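Local coordinates for nitrogenase molybdenum-iron protein alpha chain (Clostridium pasteurianum, PDB 4WES), which carries the iron-molybdenum cofactor and shares the [8Fe-7S] P-cluster with the beta chain in the nitrogenase complex that reduces dinitrogen to ammonium, at residues R51-M63 with F172-H186. Residues are numbered along the deposited sequence; the frame is centred on the assembly and turned at random.
With CLF (Fe(8)-S(7) cluster), chain H; ICS (iron-sulfur-molybdenum cluster with interstitial carbon), chain F; HCA (3-hydroxy-3-carboxy-adipic acid), chain E.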
loop_
_atom_site.group_PDB
_atom_site.type_symbol
_atom_site.label_atom_id
_atom_site.label_comp_id
_atom_site.label_asym_id
_atom_site.label_seq_id
_atom_site.Cartn_x
_atom_site.Cartn_y
_atom_site.Cartn_z
ATOM N N ARG A 51 -11.496 9.533 33.281
ATOM C CA ARG A 51 -10.354 10.170 33.977
ATOM C C ARG A 51 -9.053 9.437 33.870
ATOM O O ARG A 51 -8.994 8.204 33.784
ATOM C CB ARG A 51 -10.671 10.299 35.467
ATOM C CG ARG A 51 -11.680 11.381 35.792
ATOM C CD ARG A 51 -12.050 11.322 37.246
ATOM N NE ARG A 51 -12.678 12.534 37.703
ATOM C CZ ARG A 51 -12.941 12.815 38.959
ATOM N NH1 ARG A 51 -12.756 11.912 39.904
ATOM N NH2 ARG A 51 -13.407 14.009 39.285
ATOM N N GLY A 52 -7.976 10.240 33.939
ATOM C CA GLY A 52 -6.624 9.729 34.108
ATOM C C GLY A 52 -6.062 10.062 35.465
ATOM O O GLY A 52 -6.797 10.263 36.423
ATOM N N CYS A 53 -4.733 10.117 35.523
ATOM C CA CYS A 53 -4.019 10.182 36.784
ATOM C C CYS A 53 -3.181 11.449 36.927
ATOM O O CYS A 53 -3.013 12.251 35.995
ATOM C CB CYS A 53 -3.110 8.975 36.958
ATOM S SG CYS A 53 -1.740 8.959 35.765
ATOM N N ALA A 54 -2.607 11.639 38.119
ATOM C CA ALA A 54 -1.802 12.839 38.382
ATOM C C ALA A 54 -0.530 12.899 37.544
ATOM O O ALA A 54 -0.078 13.979 37.200
ATOM C CB ALA A 54 -1.449 12.914 39.856
ATOM N N TYR A 55 0.046 11.753 37.203
ATOM C CA TYR A 55 1.221 11.718 36.370
ATOM C C TYR A 55 0.898 12.227 34.971
ATOM O O TYR A 55 1.641 13.016 34.384
ATOM C CB TYR A 55 1.815 10.303 36.317
ATOM C CG TYR A 55 2.710 10.063 35.140
ATOM C CD1 TYR A 55 2.217 9.541 33.962
ATOM C CD2 TYR A 55 4.065 10.399 35.180
ATOM C CE1 TYR A 55 3.009 9.344 32.875
ATOM C CE2 TYR A 55 4.868 10.209 34.085
ATOM C CZ TYR A 55 4.368 9.676 32.918
ATOM O OH TYR A 55 5.187 9.459 31.848
ATOM N N ALA A 56 -0.271 11.844 34.429
ATOM C CA ALA A 56 -0.710 12.382 33.151
ATOM C C ALA A 56 -0.799 13.895 33.221
ATOM O O ALA A 56 -0.306 14.605 32.351
ATOM C CB ALA A 56 -2.055 11.760 32.766
ATOM N N GLY A 57 -1.443 14.418 34.280
ATOM C CA GLY A 57 -1.619 15.856 34.390
ATOM C C GLY A 57 -0.322 16.633 34.519
ATOM O O GLY A 57 -0.204 17.774 34.056
ATOM N N CYS A 58 0.670 16.031 35.141
ATOM C CA CYS A 58 1.972 16.703 35.373
ATOM C C CYS A 58 2.936 16.508 34.202
ATOM O O CYS A 58 3.346 17.480 33.553
ATOM C CB CYS A 58 2.566 16.132 36.657
ATOM S SG CYS A 58 4.100 16.971 37.159
ATOM N N LYS A 59 3.289 15.261 33.893
ATOM C CA LYS A 59 4.231 14.972 32.825
ATOM C C LYS A 59 3.580 15.053 31.454
ATOM O O LYS A 59 4.090 15.677 30.532
ATOM C CB LYS A 59 4.876 13.599 33.046
ATOM C CG LYS A 59 6.083 13.266 32.174
ATOM C CD LYS A 59 5.794 12.767 30.782
ATOM C CE LYS A 59 7.087 12.362 30.117
ATOM N NZ LYS A 59 6.924 11.849 28.730
ATOM N N GLY A 60 2.459 14.344 31.304
ATOM C CA GLY A 60 1.850 14.261 29.993
ATOM C C GLY A 60 1.255 15.561 29.500
ATOM O O GLY A 60 1.182 15.774 28.284
ATOM N N VAL A 61 0.822 16.411 30.427
ATOM C CA VAL A 61 0.050 17.600 30.110
ATOM C C VAL A 61 0.877 18.874 30.291
ATOM O O VAL A 61 1.248 19.523 29.313
ATOM C CB VAL A 61 -1.295 17.636 30.886
ATOM C CG1 VAL A 61 -2.004 18.961 30.687
ATOM C CG2 VAL A 61 -2.162 16.453 30.445
ATOM N N VAL A 62 1.208 19.259 31.520
ATOM C CA VAL A 62 1.840 20.563 31.707
ATOM C C VAL A 62 3.300 20.599 31.292
ATOM O O VAL A 62 3.755 21.546 30.624
ATOM C CB VAL A 62 1.648 21.066 33.161
ATOM C CG1 VAL A 62 2.429 22.367 33.392
ATOM C CG2 VAL A 62 0.167 21.272 33.449
ATOM N N MET A 63 4.084 19.597 31.654
ATOM C CA MET A 63 5.541 19.682 31.498
ATOM C C MET A 63 6.062 19.173 30.151
ATOM O O MET A 63 6.976 19.779 29.576
ATOM C CB MET A 63 6.246 18.941 32.614
ATOM C CG MET A 63 6.036 19.586 33.963
ATOM S SD MET A 63 6.612 21.292 34.073
ATOM C CE MET A 63 8.331 21.078 33.628
ATOM N N PHE A 172 9.312 15.902 40.224
ATOM C CA PHE A 172 7.875 16.076 40.387
ATOM C C PHE A 172 7.290 14.827 41.017
ATOM O O PHE A 172 7.349 13.749 40.408
ATOM C CB PHE A 172 7.194 16.315 39.034
ATOM C CG PHE A 172 7.673 17.550 38.324
ATOM C CD1 PHE A 172 8.802 17.535 37.543
ATOM C CD2 PHE A 172 6.978 18.746 38.444
ATOM C CE1 PHE A 172 9.262 18.665 36.891
ATOM C CE2 PHE A 172 7.414 19.894 37.790
ATOM C CZ PHE A 172 8.570 19.863 37.031
ATOM N N SER A 173 6.700 14.965 42.213
ATOM C CA SER A 173 6.103 13.822 42.903
ATOM C C SER A 173 4.650 13.675 42.481
ATOM O O SER A 173 3.738 13.947 43.240
ATOM C CB SER A 173 6.224 13.981 44.398
ATOM O OG SER A 173 7.563 13.788 44.805
ATOM N N CYS A 174 4.478 13.248 41.239
ATOM C CA CYS A 174 3.174 13.087 40.578
ATOM C C CYS A 174 2.748 11.632 40.447
ATOM O O CYS A 174 2.145 11.226 39.458
ATOM C CB CYS A 174 3.161 13.808 39.252
ATOM S SG CYS A 174 4.503 13.321 38.126
ATOM N N GLU A 175 3.016 10.847 41.488
ATOM C CA GLU A 175 2.522 9.477 41.524
ATOM C C GLU A 175 1.045 9.416 41.158
ATOM O O GLU A 175 0.251 10.221 41.619
ATOM C CB GLU A 175 2.731 8.835 42.889
ATOM C CG GLU A 175 4.154 8.566 43.305
ATOM C CD GLU A 175 4.911 9.715 43.959
ATOM O OE1 GLU A 175 5.949 9.389 44.575
ATOM O OE2 GLU A 175 4.500 10.891 43.872
ATOM N N GLY A 176 0.669 8.411 40.355
ATOM C CA GLY A 176 -0.648 8.448 39.729
ATOM C C GLY A 176 -1.825 8.448 40.618
ATOM O O GLY A 176 -2.854 9.022 40.269
ATOM N N TYR A 177 -1.704 7.836 41.788
ATOM C CA TYR A 177 -2.838 7.745 42.718
ATOM C C TYR A 177 -3.100 9.010 43.523
ATOM O O TYR A 177 -4.111 9.089 44.221
ATOM C CB TYR A 177 -2.643 6.597 43.690
ATOM C CG TYR A 177 -1.326 6.703 44.456
ATOM C CD1 TYR A 177 -1.192 7.556 45.526
ATOM C CD2 TYR A 177 -0.226 5.965 44.073
ATOM C CE1 TYR A 177 -0.010 7.672 46.219
ATOM C CE2 TYR A 177 0.971 6.067 44.742
ATOM C CZ TYR A 177 1.082 6.930 45.819
ATOM O OH TYR A 177 2.288 7.013 46.466
ATOM N N LYS A 178 -2.218 10.014 43.387
ATOM C CA LYS A 178 -2.406 11.260 44.105
ATOM C C LYS A 178 -3.584 12.054 43.556
ATOM O O LYS A 178 -3.869 12.044 42.361
ATOM C CB LYS A 178 -1.138 12.067 44.095
ATOM C CG LYS A 178 -0.081 11.368 44.930
ATOM C CD LYS A 178 1.194 12.143 45.059
ATOM C CE LYS A 178 2.115 11.500 46.085
ATOM N NZ LYS A 178 3.422 12.192 46.089
ATOM N N GLY A 179 -4.294 12.735 44.445
ATOM C CA GLY A 179 -5.518 13.360 44.060
ATOM C C GLY A 179 -6.509 12.342 43.508
ATOM O O GLY A 179 -6.569 11.196 43.963
ATOM N N VAL A 180 -7.306 12.785 42.551
ATOM C CA VAL A 180 -8.448 12.026 42.040
ATOM C C VAL A 180 -8.512 11.967 40.515
ATOM O O VAL A 180 -9.459 11.403 39.986
ATOM C CB VAL A 180 -9.786 12.573 42.587
ATOM C CG1 VAL A 180 -9.817 12.448 44.100
ATOM C CG2 VAL A 180 -10.029 14.009 42.205
ATOM N N SER A 181 -7.547 12.585 39.840
ATOM C CA SER A 181 -7.614 12.845 38.428
ATOM C C SER A 181 -6.310 13.491 37.960
ATOM O O SER A 181 -5.375 13.703 38.743
ATOM C CB SER A 181 -8.755 13.800 38.144
ATOM O OG SER A 181 -8.449 15.069 38.739
ATOM N N GLN A 182 -6.323 13.922 36.700
ATOM C CA GLN A 182 -5.232 14.719 36.138
ATOM C C GLN A 182 -5.003 16.022 36.891
ATOM O O GLN A 182 -3.878 16.568 36.855
ATOM C CB GLN A 182 -5.506 15.040 34.676
ATOM C CG GLN A 182 -5.562 13.850 33.710
ATOM C CD GLN A 182 -6.977 13.326 33.496
ATOM O OE1 GLN A 182 -7.687 13.063 34.447
ATOM N NE2 GLN A 182 -7.346 13.100 32.253
ATOM N N SER A 183 -6.045 16.566 37.502
ATOM C CA SER A 183 -5.943 17.867 38.138
ATOM C C SER A 183 -4.783 17.979 39.137
ATOM O O SER A 183 -4.071 18.995 39.138
ATOM C CB SER A 183 -7.262 18.236 38.806
ATOM O OG SER A 183 -7.113 19.425 39.542
ATOM N N ALA A 184 -4.631 16.980 40.007
ATOM C CA ALA A 184 -3.542 17.058 40.989
ATOM C C ALA A 184 -2.191 17.252 40.305
ATOM O O ALA A 184 -1.290 17.923 40.832
ATOM C CB ALA A 184 -3.555 15.835 41.875
ATOM N N GLY A 185 -2.027 16.602 39.157
ATOM C CA GLY A 185 -0.789 16.748 38.410
ATOM C C GLY A 185 -0.536 18.164 37.907
ATOM O O GLY A 185 0.595 18.622 37.894
ATOM N N HIS A 186 -1.592 18.863 37.502
ATOM C CA HIS A 186 -1.428 20.257 37.137
ATOM C C HIS A 186 -0.863 21.035 38.314
ATOM O O HIS A 186 0.072 21.836 38.178
ATOM C CB HIS A 186 -2.753 20.937 36.810
ATOM C CG HIS A 186 -3.559 20.317 35.718
ATOM N ND1 HIS A 186 -4.926 20.508 35.661
ATOM C CD2 HIS A 186 -3.212 19.539 34.670
ATOM C CE1 HIS A 186 -5.370 19.890 34.586
ATOM N NE2 HIS A 186 -4.370 19.280 33.984
HETATM FE FE1 CLF H . 0.266 5.004 37.774
HETATM FE FE2 CLF H . -0.872 4.280 35.672
HETATM FE FE3 CLF H . -0.572 7.003 36.029
HETATM FE FE4 CLF H . 1.521 5.362 35.501
HETATM S S1 CLF H . 1.207 3.218 36.504
HETATM S S2A CLF H . -1.935 5.570 37.242
HETATM S S4A CLF H . -0.213 5.835 34.100
HETATM S S3A CLF H . 1.446 6.932 37.199
HETATM FE FE5 CLF H . 2.945 2.928 33.515
HETATM FE FE6 CLF H . 2.786 0.113 35.779
HETATM FE FE7 CLF H . 1.879 0.423 33.202
HETATM FE FE8 CLF H . 0.272 1.771 34.887
HETATM S S2B CLF H . 3.943 1.019 34.019
HETATM S S3B CLF H . 0.692 -0.462 34.983
HETATM S S4B CLF H . 0.845 2.436 32.742
HETATM FE FE1 ICS F . -6.440 22.434 30.195
HETATM MO MO1 ICS F . -7.046 16.221 27.124
HETATM FE FE2 ICS F . -6.108 19.816 30.523
HETATM FE FE3 ICS F . -5.578 20.938 28.155
HETATM FE FE4 ICS F . -8.083 20.773 29.029
HETATM FE FE5 ICS F . -8.322 18.456 27.916
HETATM FE FE6 ICS F . -6.322 17.529 29.354
HETATM FE FE7 ICS F . -5.844 18.612 27.049
HETATM C CX ICS F . -6.747 19.392 28.682
HETATM S S1A ICS F . -7.866 21.004 31.305
HETATM S S1B ICS F . -8.291 16.523 29.081
HETATM S S2A ICS F . -4.470 21.336 30.120
HETATM S S2B ICS F . -5.545 17.838 31.371
HETATM S S3A ICS F . -9.986 19.951 28.204
HETATM S S3B ICS F . -4.858 16.768 27.865
HETATM S S4A ICS F . -7.128 22.585 27.995
HETATM S S4B ICS F . -7.620 18.080 25.823
HETATM S S5A ICS F . -4.521 20.218 26.323
HETATM C C1 HCA E . -4.794 12.747 29.277
HETATM C C2 HCA E . -4.476 13.119 27.826
HETATM C C3 HCA E . -5.710 13.388 26.967
HETATM C C4 HCA E . -6.380 12.088 26.482
HETATM C C5 HCA E . -7.429 12.456 25.417
HETATM C C6 HCA E . -8.528 11.485 25.106
HETATM C C7 HCA E . -5.287 14.185 25.731
HETATM O O1 HCA E . -5.875 13.094 29.771
HETATM O O2 HCA E . -3.934 12.129 29.926
HETATM O O3 HCA E . -8.882 11.360 23.893
HETATM O O4 HCA E . -9.069 10.851 26.039
HETATM O O5 HCA E . -5.916 15.238 25.486
HETATM O O6 HCA E . -4.394 13.729 25.004
HETATM O O7 HCA E . -6.673 14.128 27.701
#
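Between the P-cluster and the FeMo-cofactor of nitrogenase, helix 54-63 and the start of helix 182-196 cross through a glycine-lined contact, their short axes 5.9 Å apart at -46°. Gly57 and Gly185 let the backbones touch: Gly185 CA lies 3.1 Å from Ala54 O, and Gly57 CA points a nearly straight CA-H...O contact (172°) at Gln182 O. At the P-cluster end, Cys53 is both N-cap and ligand, its SG accepting from Ala56 N while binding an iron, CLF FE3, at 2.3 Å. The chain after strand 169-172 borders the same cluster through Gly176, whose O accepts a weak hydrogen bond from Ala54 N.

Gln182 reaches the cofactor side by a bend at chi2 (94°), which turns its amide between the backbone and homocitrate. Gln182 OE1 accepts a hydrogen bond from Gly52 N at 2.9 Å, the donor standing well above the carbonyl plane, and NE2 donates to HCA O1; Glu368 is a further partner of NE2, so both ends of the amide are engaged, which would favour this orientation over the flipped one. Toward the C-terminal end of helix 54-63, where strand 169-172 ends, bent Met63 crosses the Phe172 side chain at about a right angle, Met63 CG over a ring face and Met63 CE 3.6 Å from Phe172 CZ, while Cys58 SG approaches the same ring obliquely near CD2. Facing the cofactor, Val61 spreads both methyls against its sulfurs. The His186 ring, edge-on, meets Gly57 O through CD2 and brings NE2 to 3.2 Å from the sulfur ICS S2B, in the ring plane.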